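Local coordinates for MHP1 (Microbacterium liquefaciens, PDB 2JLN), which mediates, as a symporter, the sodium-dependent binding and uptake of hydantoins with a hydrophobic, aryl-type substituent at position 5, preferring the L isomer, at residues C69-V73 with W257-V261; I62-A66 with A263-F267; F77-S81 with D249-A253. All coordinates share one frame; numbering follows the deposited sequence.

All three contacts lie along one seam, where transmembrane helix 58-79 and helix 242-278 run antiparallel. From the N-terminal to the C-terminal end of helix 58-79 the order is contact 2, contact 1, contact 3; on the second it is the reverse, so contact 2 spans the longest chain segment and contact 3 the shortest. Contact 1 sits in the middle, its centre about 10 Å from that of contact 2 and about 12 Å from that of contact 3, and it touches both. The centres of the two outer contacts are about 21 Å apart, and the contacts do not meet. Isoleucines line one end, a mercury-bound cysteine and a tryptophan the middle, and an aspartate-serine bond the other end, tying two helices of the transporter along much of their length.

Contact 1: C69-V73 with W257-V261; sequences CTIAV and WLGMV. With HG (mercury (II) ion), chain C.
Thr-70 OG1 is held by two hydrogen bonds. Across the contact the indole NE1 of Trp-257 donates to it at 2.9 Å, a nearly straight bond (N-H...O 168°) lying close to the ring plane; on its own helix it bonds the carbonyl of Ala-66. The hydroxyl thus joins the indole to the backbone one turn back. Trp-257 reaches it because its CG is turned anti to the backbone N (chi1 -170°), which swings the ring across to the other helix. Val-73 CG2 lies at the edge of that ring, 4.0 Å from CD1 of Trp-257. One face of the indole is covered from its own helix by Val-261 CG2, off toward the rim, and the same methyl packs 3.7 Å from Cys-69 CB. Met-260, on the same helix, bends at chi3, which brings CE beside Cys-69 SG, while its SD lies 4.1 Å from Val-73 CG2. Cys-69 SG binds the mercury ion at 2.2 Å. Trp-220 NE1 binds the same ion, so the metal spans two parts of the chain. The two helix segments run antiparallel, with axes 10.1 Å apart and 148° between their directions. Among the neighbours, Ile-71 packs against helix 209-217, on Ile-213 and Val-217, while Cys-69 and Val-73 also touch Ser-264 and Ala-253, one further along helix 242-278 and one nearer its start.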
loop_
_atom_site.group_PDB
_atom_site.type_symbol
_atom_site.label_atom_id
_atom_site.label_comp_id
_atom_site.label_asym_id
_atom_site.label_seq_id
_atom_site.Cartn_x
_atom_site.Cartn_y
_atom_site.Cartn_z
ATOM N N CYS A 69 -1.642 -7.564 11.131
ATOM C CA CYS A 69 -1.322 -6.130 11.205
ATOM C C CYS A 69 0.085 -5.846 11.732
ATOM O O CYS A 69 0.783 -4.951 11.248
ATOM C CB CYS A 69 -2.348 -5.398 12.079
ATOM S SG CYS A 69 -3.735 -4.789 11.121
ATOM N N THR A 70 0.483 -6.622 12.730
ATOM C CA THR A 70 1.757 -6.458 13.406
ATOM C C THR A 70 2.958 -6.889 12.560
ATOM O O THR A 70 3.987 -6.240 12.587
ATOM C CB THR A 70 1.744 -7.211 14.756
ATOM O OG1 THR A 70 0.849 -6.539 15.656
ATOM C CG2 THR A 70 3.141 -7.258 15.364
ATOM N N ILE A 71 2.842 -7.976 11.813
ATOM C CA ILE A 71 3.931 -8.389 10.927
ATOM C C ILE A 71 4.147 -7.330 9.836
ATOM O O ILE A 71 5.289 -7.082 9.421
ATOM C CB ILE A 71 3.663 -9.794 10.301
ATOM C CG1 ILE A 71 4.020 -10.886 11.306
ATOM C CG2 ILE A 71 4.437 -10.002 9.007
ATOM C CD1 ILE A 71 3.146 -12.112 11.185
ATOM N N ALA A 72 3.052 -6.696 9.395
ATOM C CA ALA A 72 3.113 -5.647 8.375
ATOM C C ALA A 72 3.963 -4.475 8.841
ATOM O O ALA A 72 4.795 -4.011 8.086
ATOM C CB ALA A 72 1.739 -5.180 7.986
ATOM N N VAL A 73 3.760 -4.009 10.076
ATOM C CA VAL A 73 4.600 -2.966 10.702
ATOM C C VAL A 73 6.121 -3.260 10.906
ATOM O O VAL A 73 6.955 -2.429 10.563
ATOM C CB VAL A 73 4.015 -2.551 12.031
ATOM C CG1 VAL A 73 5.061 -1.844 12.832
ATOM C CG2 VAL A 73 2.791 -1.674 11.797
ATOM N N TRP A 257 0.957 1.544 13.525
ATOM C CA TRP A 257 0.341 0.439 14.231
ATOM C C TRP A 257 -0.926 0.880 14.970
ATOM O O TRP A 257 -1.940 0.199 14.908
ATOM C CB TRP A 257 1.349 -0.228 15.181
ATOM C CG TRP A 257 0.865 -1.538 15.779
ATOM C CD1 TRP A 257 1.058 -2.800 15.275
ATOM C CD2 TRP A 257 0.117 -1.704 16.989
ATOM N NE1 TRP A 257 0.472 -3.736 16.098
ATOM C CE2 TRP A 257 -0.110 -3.089 17.157
ATOM C CE3 TRP A 257 -0.375 -0.816 17.952
ATOM C CZ2 TRP A 257 -0.814 -3.605 18.247
ATOM C CZ3 TRP A 257 -1.067 -1.327 19.034
ATOM C CH2 TRP A 257 -1.282 -2.714 19.173
ATOM N N LEU A 258 -0.883 2.007 15.670
ATOM C CA LEU A 258 -2.047 2.430 16.451
ATOM C C LEU A 258 -3.104 2.948 15.516
ATOM O O LEU A 258 -4.230 3.173 15.918
ATOM C CB LEU A 258 -1.682 3.515 17.464
ATOM C CG LEU A 258 -0.824 3.067 18.652
ATOM C CD1 LEU A 258 0.285 4.078 18.937
ATOM C CD2 LEU A 258 -1.670 2.827 19.879
ATOM N N GLY A 259 -2.732 3.151 14.258
ATOM C CA GLY A 259 -3.682 3.608 13.255
ATOM C C GLY A 259 -4.424 2.475 12.551
ATOM O O GLY A 259 -5.643 2.566 12.352
ATOM N N MET A 260 -3.694 1.407 12.196
ATOM C CA MET A 260 -4.222 0.311 11.375
ATOM C C MET A 260 -4.856 -0.869 12.146
ATOM O O MET A 260 -5.737 -1.549 11.635
ATOM C CB MET A 260 -3.157 -0.171 10.385
ATOM C CG MET A 260 -1.879 -0.731 11.012
ATOM S SD MET A 260 -0.752 -1.523 9.796
ATOM C CE MET A 260 -1.813 -2.857 9.244
ATOM N N VAL A 261 -4.419 -1.109 13.373
ATOM C CA VAL A 261 -5.002 -2.177 14.196
ATOM C C VAL A 261 -6.469 -1.892 14.600
ATOM O O VAL A 261 -7.377 -2.559 14.091
ATOM C CB VAL A 261 -4.111 -2.519 15.429
ATOM C CG1 VAL A 261 -4.792 -3.480 16.329
ATOM C CG2 VAL A 261 -2.790 -3.088 14.979
HETATM HG HG HG C . -4.004 -5.575 9.065
#

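Contact 2: I62-A66 with A263-F267; sequences IVAIA and ASIIF
Ile-62 and Ile-265 set their side chains at about a right angle across an antiparallel pair of transmembrane helices, part of the LeuT-type fold expected of this APC-clan permease. The segment axes approach to 9.5 Å, at 158° between directions, and the interface is apolar, with no hydrogen bond crossing it. Ile-265 has the largest share. Its CG1 branch, anti to the carbonyl carbon and beside the backbone N (chi1 -83°), carries CD1 over to helix 58-79, where this methyl lies 4.0 Å from Ala-66 CB and equally near Ile-62 CG2. That close approach is consistent with the small alanine methyl at this spot. Ile-65 meets Ile-265 more obliquely: its CG2 sits 3.8 Å from Ile-265 CG1, and the same methyl is 3.6 Å from Ser-264 OG. That hydroxyl is not left to the methyl, because it bonds the carbonyl of Met-260 on its own helix, so a polar atom is satisfied inside an otherwise greasy contact. Ser-264 also lies about 4 Å, side chain to ion, from the bound mercury. Behind, Ile-65 packs on Phe-216 of helix 209-217 and Ala-49 of helix 44-52, and Ser-264 on Ile-45. On the other branch of Ile-62, CD1 rests 3.9 Å from the backbone O of Ile-265.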
loop_
_atom_site.group_PDB
_atom_site.type_symbol
_atom_site.label_atom_id
_atom_site.label_comp_id
_atom_site.label_asym_id
_atom_site.label_seq_id
_atom_site.Cartn_x
_atom_site.Cartn_y
_atom_site.Cartn_z
ATOM N N ILE A 62 -10.285 -12.012 14.606
ATOM C CA ILE A 62 -9.761 -10.789 15.232
ATOM C C ILE A 62 -8.274 -10.921 15.618
ATOM O O ILE A 62 -7.504 -9.971 15.479
ATOM C CB ILE A 62 -10.560 -10.407 16.484
ATOM C CG1 ILE A 62 -11.996 -10.038 16.120
ATOM C CG2 ILE A 62 -9.929 -9.260 17.177
ATOM C CD1 ILE A 62 -12.158 -9.494 14.733
ATOM N N VAL A 63 -7.868 -12.101 16.083
ATOM C CA VAL A 63 -6.478 -12.321 16.464
ATOM C C VAL A 63 -5.579 -12.455 15.257
ATOM O O VAL A 63 -4.484 -11.918 15.272
ATOM C CB VAL A 63 -6.264 -13.562 17.370
ATOM C CG1 VAL A 63 -4.784 -13.938 17.388
ATOM C CG2 VAL A 63 -6.759 -13.292 18.784
ATOM N N ALA A 64 -6.023 -13.171 14.222
ATOM C CA ALA A 64 -5.255 -13.273 12.963
ATOM C C ALA A 64 -5.063 -11.897 12.278
ATOM O O ALA A 64 -4.072 -11.655 11.583
ATOM C CB ALA A 64 -5.909 -14.264 12.003
ATOM N N ILE A 65 -6.027 -11.008 12.494
ATOM C CA ILE A 65 -5.986 -9.651 11.990
ATOM C C ILE A 65 -4.965 -8.778 12.749
ATOM O O ILE A 65 -4.090 -8.158 12.123
ATOM C CB ILE A 65 -7.395 -9.036 12.059
ATOM C CG1 ILE A 65 -8.237 -9.538 10.890
ATOM C CG2 ILE A 65 -7.347 -7.491 12.111
ATOM C CD1 ILE A 65 -9.702 -9.176 11.039
ATOM N N ALA A 66 -5.076 -8.725 14.081
ATOM C CA ALA A 66 -4.082 -8.031 14.910
ATOM C C ALA A 66 -2.663 -8.557 14.675
ATOM O O ALA A 66 -1.713 -7.788 14.650
ATOM C CB ALA A 66 -4.442 -8.126 16.377
ATOM N N ALA A 263 -8.574 0.218 13.642
ATOM C CA ALA A 263 -9.461 0.388 12.500
ATOM C C ALA A 263 -9.799 -0.961 11.872
ATOM O O ALA A 263 -10.955 -1.268 11.626
ATOM C CB ALA A 263 -8.856 1.322 11.466
ATOM N N SER A 264 -8.800 -1.789 11.619
ATOM C CA SER A 264 -9.079 -2.995 10.853
ATOM C C SER A 264 -9.639 -4.136 11.718
ATOM O O SER A 264 -10.218 -5.080 11.181
ATOM C CB SER A 264 -7.866 -3.426 10.027
ATOM O OG SER A 264 -6.989 -4.148 10.834
ATOM N N ILE A 265 -9.485 -4.039 13.044
ATOM C CA ILE A 265 -10.139 -4.966 13.975
ATOM C C ILE A 265 -11.657 -4.711 14.075
ATOM O O ILE A 265 -12.452 -5.642 14.016
ATOM C CB ILE A 265 -9.485 -4.901 15.376
ATOM C CG1 ILE A 265 -8.241 -5.778 15.417
ATOM C CG2 ILE A 265 -10.442 -5.334 16.484
ATOM C CD1 ILE A 265 -7.725 -5.968 16.810
ATOM N N ILE A 266 -12.054 -3.449 14.219
ATOM C CA ILE A 266 -13.473 -3.074 14.230
ATOM C C ILE A 266 -14.192 -3.459 12.935
ATOM O O ILE A 266 -15.324 -3.958 12.980
ATOM C CB ILE A 266 -13.688 -1.552 14.407
ATOM C CG1 ILE A 266 -13.111 -1.071 15.736
ATOM C CG2 ILE A 266 -15.164 -1.211 14.322
ATOM C CD1 ILE A 266 -13.273 0.404 15.934
ATOM N N PHE A 267 -13.558 -3.212 11.786
ATOM C CA PHE A 267 -14.224 -3.492 10.506
ATOM C C PHE A 267 -14.085 -4.955 10.046
ATOM O O PHE A 267 -14.946 -5.480 9.350
ATOM C CB PHE A 267 -13.838 -2.463 9.432
ATOM C CG PHE A 267 -14.366 -1.086 9.727
ATOM C CD1 PHE A 267 -13.835 -0.331 10.768
ATOM C CD2 PHE A 267 -15.430 -0.560 9.014
ATOM C CE1 PHE A 267 -14.332 0.934 11.069
ATOM C CE2 PHE A 267 -15.937 0.708 9.322
ATOM C CZ PHE A 267 -15.376 1.448 10.350
#

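Contact 3: F77-S81 with D249-A253; sequences FFTQS and DARYA
Turned with CG anti to the backbone N (chi1 -179°), Phe-77 brings its ring up against helix 242-278, while Asp-249, whose CG lies beside its own N (chi1 -77°), extends its carboxylate to Ser-81. Both belong to the antiparallel pairing of two transmembrane helices in what is probably a LeuT-type fold, here at the place where helix 58-79 ends and the chain passes into helix 81-86. Ring and carboxylate planes are 79° apart. Phe-77 CE2 is 3.7 Å from Asp-249 CB, approached obliquely, and as close to the backbone N of Ala-250, which lies at the ring edge. Phe-77 CB adds a looser touch, 4.2 Å from Ala-253 CB. The ring thus meets the backbone of the other helix at its edge, through CE2, rather than stacking on another ring of it. The polar link is the Ser-81 OG hydrogen bond to Asp-249 OD2, 2.7 Å long, which arrives on the syn side of the carboxylate and somewhat out of its plane. It fastens the first turn of the helix after the bend to helix 242-278 in a buried setting. With an alanine here instead of Asp-249, the Ser-81 hydroxyl would probably lose its acceptor across the contact and a gap open where the carboxylate fits, though the CB touching Phe-77 would remain. Gln-80 works differently: its NE2 is spent on Gln-256 OE1, and its own OE1 stands near the carbonyl of Asp-249 as one acceptor beside another, with no bond between them. Tyr-252 directs its hydroxyl away to the carbonyl of Lys-235, leaving its CB 3.7 Å from Gln-80 OE1.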
loop_
_atom_site.group_PDB
_atom_site.type_symbol
_atom_site.label_atom_id
_atom_site.label_comp_id
_atom_site.label_asym_id
_atom_site.label_seq_id
_atom_site.Cartn_x
_atom_site.Cartn_y
_atom_site.Cartn_z
ATOM N N PHE A 77 8.926 -0.791 9.357
ATOM C CA PHE A 77 10.111 -0.324 10.068
ATOM C C PHE A 77 11.363 -0.390 9.183
ATOM O O PHE A 77 12.205 0.499 9.258
ATOM C CB PHE A 77 10.306 -1.151 11.337
ATOM C CG PHE A 77 11.502 -0.752 12.168
ATOM C CD1 PHE A 77 12.695 -1.456 12.078
ATOM C CD2 PHE A 77 11.424 0.297 13.074
ATOM C CE1 PHE A 77 13.800 -1.101 12.861
ATOM C CE2 PHE A 77 12.521 0.657 13.865
ATOM C CZ PHE A 77 13.707 -0.044 13.757
ATOM N N PHE A 78 11.478 -1.417 8.340
ATOM C CA PHE A 78 12.661 -1.572 7.488
ATOM C C PHE A 78 12.535 -0.962 6.071
ATOM O O PHE A 78 13.465 -0.318 5.580
ATOM C CB PHE A 78 13.099 -3.041 7.387
ATOM C CG PHE A 78 13.612 -3.605 8.664
ATOM C CD1 PHE A 78 12.889 -4.556 9.364
ATOM C CD2 PHE A 78 14.813 -3.188 9.182
ATOM C CE1 PHE A 78 13.363 -5.096 10.572
ATOM C CE2 PHE A 78 15.295 -3.722 10.393
ATOM C CZ PHE A 78 14.563 -4.676 11.087
ATOM N N THR A 79 11.407 -1.161 5.399
ATOM C CA THR A 79 11.285 -0.681 4.023
ATOM C C THR A 79 11.068 0.832 3.926
ATOM O O THR A 79 11.140 1.392 2.838
ATOM C CB THR A 79 10.146 -1.383 3.288
ATOM O OG1 THR A 79 8.898 -0.934 3.818
ATOM C CG2 THR A 79 10.256 -2.881 3.458
ATOM N N GLN A 80 10.801 1.497 5.049
ATOM C CA GLN A 80 10.449 2.918 5.013
ATOM C C GLN A 80 11.616 3.806 5.427
ATOM O O GLN A 80 11.541 5.045 5.314
ATOM C CB GLN A 80 9.302 3.206 5.980
ATOM C CG GLN A 80 9.779 3.155 7.426
ATOM C CD GLN A 80 8.750 3.627 8.446
ATOM O OE1 GLN A 80 9.105 3.950 9.600
ATOM N NE2 GLN A 80 7.471 3.672 8.036
ATOM N N SER A 81 12.686 3.195 5.933
ATOM C CA SER A 81 13.675 3.969 6.682
ATOM C C SER A 81 14.515 4.914 5.817
ATOM O O SER A 81 14.872 6.002 6.270
ATOM C CB SER A 81 14.575 3.063 7.508
ATOM O OG SER A 81 15.573 3.843 8.116
ATOM N N ASP A 249 12.668 6.073 13.284
ATOM C CA ASP A 249 12.064 4.924 12.627
ATOM C C ASP A 249 11.005 4.214 13.476
ATOM O O ASP A 249 9.953 3.848 12.967
ATOM C CB ASP A 249 13.130 3.906 12.247
ATOM C CG ASP A 249 13.920 4.311 11.008
ATOM O OD1 ASP A 249 13.470 5.238 10.291
ATOM O OD2 ASP A 249 14.990 3.681 10.755
ATOM N N ALA A 250 11.294 4.001 14.757
ATOM C CA ALA A 250 10.391 3.269 15.656
ATOM C C ALA A 250 9.123 4.053 16.011
ATOM O O ALA A 250 8.043 3.482 16.139
ATOM C CB ALA A 250 11.119 2.873 16.911
ATOM N N ARG A 251 9.260 5.363 16.180
ATOM C CA ARG A 251 8.127 6.228 16.494
ATOM C C ARG A 251 7.129 6.288 15.345
ATOM O O ARG A 251 5.936 6.334 15.579
ATOM C CB ARG A 251 8.627 7.632 16.814
ATOM C CG ARG A 251 7.618 8.535 17.505
ATOM C CD ARG A 251 8.355 9.553 18.409
ATOM N NE ARG A 251 9.680 9.900 17.872
ATOM C CZ ARG A 251 10.588 10.634 18.515
ATOM N NH1 ARG A 251 10.310 11.098 19.737
ATOM N NH2 ARG A 251 11.768 10.897 17.943
ATOM N N TYR A 252 7.619 6.295 14.107
ATOM C CA TYR A 252 6.755 6.200 12.924
ATOM C C TYR A 252 6.047 4.819 12.746
ATOM O O TYR A 252 4.825 4.745 12.532
ATOM C CB TYR A 252 7.543 6.602 11.658
ATOM C CG TYR A 252 7.600 8.103 11.477
ATOM C CD1 TYR A 252 8.809 8.808 11.583
ATOM C CD2 TYR A 252 6.430 8.821 11.253
ATOM C CE1 TYR A 252 8.838 10.167 11.450
ATOM C CE2 TYR A 252 6.448 10.175 11.129
ATOM C CZ TYR A 252 7.645 10.850 11.224
ATOM O OH TYR A 252 7.612 12.224 11.074
ATOM N N ALA A 253 6.818 3.733 12.823
ATOM C CA ALA A 253 6.239 2.396 12.813
ATOM C C ALA A 253 5.186 2.254 13.911
ATOM O O ALA A 253 4.159 1.628 13.693
ATOM C CB ALA A 253 7.309 1.330 12.958
#